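Local structure of endo-1,3-beta-glucanase, family GH16 (Zobellia galactanivorans, 4CTE) at residues W99-N104 with C113-I118. The protein probably hydrolyses internal 1,3-beta-glucosidic bonds of laminarin-type glucans through this family 16 glycoside hydrolase module, one part of a longer protein. The protein carries 1 engineered substitution. Residues are numbered along the deposited sequence; the frame is centred on the assembly and turned at random.
Sequences WMLGNN and CGEIDI. With GS1 (1-thio-beta-D-glucopyranose), chain C; GS1 (1-thio-beta-D-glucopyranose), chain B.
Antiparallel strands 94-102 and 115-117 meet at the sugar-binding cleft. Met100 and Ile116 form the hydrogen-bonded pair: Met100 N donates to Ile116 O (2.7 Å), and Ile116 N to Met100 O (2.9 Å). Gly102 N adds a longer bond to Gly114 O (3.2 Å). Gly114 takes a backbone turn that suits a glycine. Trp99, Leu101, Glu115 and Asp117 face the two thioglucose units. Glu115 and Asp117 belong to the sequence EIDI, consistent with the GH16 signature that carries catalytic acids in this family. Trp99 has CG between its backbone N and carbonyl carbon (chi1 56°), and its indole runs alongside Asp117 and lies at an angle across Glu115. Its CE3 lies 3.8 Å from Glu115 CG, with ring and carboxylate planes 43° apart. O4 of the chain C sugar sits over one ring face, 3.0 Å from Trp99 CZ3. Asn201 holds Trp99 NE1 by a hydrogen bond, and Trp110 holds one carboxylate oxygen of Glu115, OE1. Leu101 CD2 packs alongside Glu115 CB (3.8 Å). On the opposite face, within the concanavalin-like beta-sandwich, Met100 and Ile116 touch Trp163 of strand 157-163. Met100 bends at chi3 (77°), and its SD meets Ile118 CD1 at 4.0 Å.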
# COMPACT_ATOMS: atom_id res chain seq x y z
N TRP A 99 -0.57 -0.21 -1.92
CA TRP A 99 -1.62 0.69 -2.31
C TRP A 99 -1.28 1.52 -3.51
O TRP A 99 -0.19 1.38 -4.08
CB TRP A 99 -1.98 1.56 -1.08
CG TRP A 99 -0.86 2.32 -0.44
CD1 TRP A 99 0.32 1.82 0.13
CD2 TRP A 99 -0.88 3.75 -0.11
NE1 TRP A 99 1.03 2.83 0.73
CE2 TRP A 99 0.37 4.02 0.61
CE3 TRP A 99 -1.79 4.82 -0.34
CZ2 TRP A 99 0.69 5.30 1.07
CZ3 TRP A 99 -1.45 6.11 0.12
CH2 TRP A 99 -0.23 6.34 0.80
N MET A 100 -2.23 2.36 -3.93
CA MET A 100 -2.12 3.16 -5.14
C MET A 100 -2.71 4.52 -4.93
O MET A 100 -3.68 4.66 -4.18
CB MET A 100 -2.84 2.46 -6.31
CG MET A 100 -2.44 1.00 -6.53
SD MET A 100 -3.21 0.28 -7.97
CE MET A 100 -2.23 0.98 -9.33
N LEU A 101 -2.12 5.51 -5.60
CA LEU A 101 -2.58 6.88 -5.58
C LEU A 101 -2.66 7.39 -6.98
O LEU A 101 -1.83 7.02 -7.81
CB LEU A 101 -1.62 7.76 -4.80
CG LEU A 101 -1.63 7.65 -3.27
CD1 LEU A 101 -0.43 8.43 -2.72
CD2 LEU A 101 -2.95 8.16 -2.66
N GLY A 102 -3.64 8.25 -7.25
CA GLY A 102 -3.77 8.86 -8.59
C GLY A 102 -2.58 9.75 -8.91
O GLY A 102 -2.07 10.50 -8.04
N ASN A 103 -2.12 9.66 -10.16
CA ASN A 103 -1.07 10.54 -10.68
C ASN A 103 -1.32 12.01 -10.45
O ASN A 103 -0.40 12.77 -10.18
CB ASN A 103 -0.90 10.36 -12.20
CG ASN A 103 -0.12 9.13 -12.55
OD1 ASN A 103 0.41 8.44 -11.68
ND2 ASN A 103 -0.01 8.86 -13.84
N ASN A 104 -2.60 12.40 -10.52
CA ASN A 104 -2.99 13.81 -10.40
C ASN A 104 -2.92 14.34 -8.97
O ASN A 104 -3.33 15.47 -8.76
CB ASN A 104 -4.37 14.05 -11.05
CG ASN A 104 -5.49 13.31 -10.33
OD1 ASN A 104 -5.26 12.54 -9.37
ND2 ASN A 104 -6.72 13.56 -10.78
N CYS A 113 -7.34 12.93 -5.55
CA CYS A 113 -6.58 12.08 -6.47
C CYS A 113 -7.07 10.63 -6.51
O CYS A 113 -6.83 9.95 -7.48
CB CYS A 113 -5.09 12.07 -6.12
SG CYS A 113 -4.77 11.44 -4.47
N GLY A 114 -7.75 10.19 -5.46
CA GLY A 114 -8.22 8.81 -5.36
C GLY A 114 -7.10 7.95 -4.79
O GLY A 114 -5.88 8.19 -4.97
N GLU A 115 -7.51 6.92 -4.08
CA GLU A 115 -6.57 6.04 -3.43
C GLU A 115 -7.16 4.66 -3.41
O GLU A 115 -8.31 4.50 -3.02
CB GLU A 115 -6.27 6.53 -1.98
CG GLU A 115 -5.47 5.54 -1.15
CD GLU A 115 -5.10 6.00 0.25
OE1 GLU A 115 -5.16 7.20 0.58
OE2 GLU A 115 -4.70 5.11 1.01
N ILE A 116 -6.35 3.68 -3.84
CA ILE A 116 -6.72 2.26 -3.78
C ILE A 116 -5.75 1.52 -2.83
O ILE A 116 -4.56 1.27 -3.18
CB ILE A 116 -6.77 1.54 -5.17
CG1 ILE A 116 -7.65 2.29 -6.20
CG2 ILE A 116 -7.20 0.06 -4.98
CD1 ILE A 116 -7.49 1.75 -7.61
N ASP A 117 -6.26 1.18 -1.66
CA ASP A 117 -5.53 0.36 -0.67
C ASP A 117 -5.81 -1.09 -1.03
O ASP A 117 -6.93 -1.59 -0.76
CB ASP A 117 -5.95 0.69 0.78
CG ASP A 117 -5.75 2.16 1.11
OD1 ASP A 117 -4.84 2.82 0.54
OD2 ASP A 117 -6.52 2.70 1.93
N ILE A 118 -4.85 -1.74 -1.66
CA ILE A 118 -5.01 -3.14 -2.07
C ILE A 118 -4.97 -4.02 -0.83
O ILE A 118 -5.84 -4.90 -0.64
CB ILE A 118 -3.99 -3.58 -3.16
CG1 ILE A 118 -4.12 -2.65 -4.41
CG2 ILE A 118 -4.16 -5.06 -3.50
CD1 ILE A 118 -3.04 -2.78 -5.46
C1 GS1 C . -5.62 4.90 5.44
S1 GS1 C . -6.28 4.69 7.06
C2 GS1 C . -5.16 6.33 5.31
O2 GS1 C . -6.19 7.32 5.42
C3 GS1 C . -4.72 6.37 3.90
C4 GS1 C . -3.48 5.56 3.97
O4 GS1 C . -2.80 5.92 2.80
C5 GS1 C . -4.00 4.13 3.95
O5 GS1 C . -4.54 3.97 5.27
C6 GS1 C . -2.92 3.13 3.54
O6 GS1 C . -3.16 1.96 4.32
C1 GS1 B . -3.38 9.22 3.47
S1 GS1 B . -3.59 7.58 4.15
C2 GS1 B . -3.36 10.34 4.54
O2 GS1 B . -4.56 10.31 5.32
C3 GS1 B . -3.24 11.68 3.76
O3 GS1 B . -3.31 12.86 4.64
C4 GS1 B . -2.01 11.63 2.76
O4 GS1 B . -1.97 12.82 1.98
C5 GS1 B . -2.05 10.38 1.82
O5 GS1 B . -2.18 9.18 2.64
C6 GS1 B . -0.90 10.23 0.78
O6 GS1 B . 0.36 9.96 1.41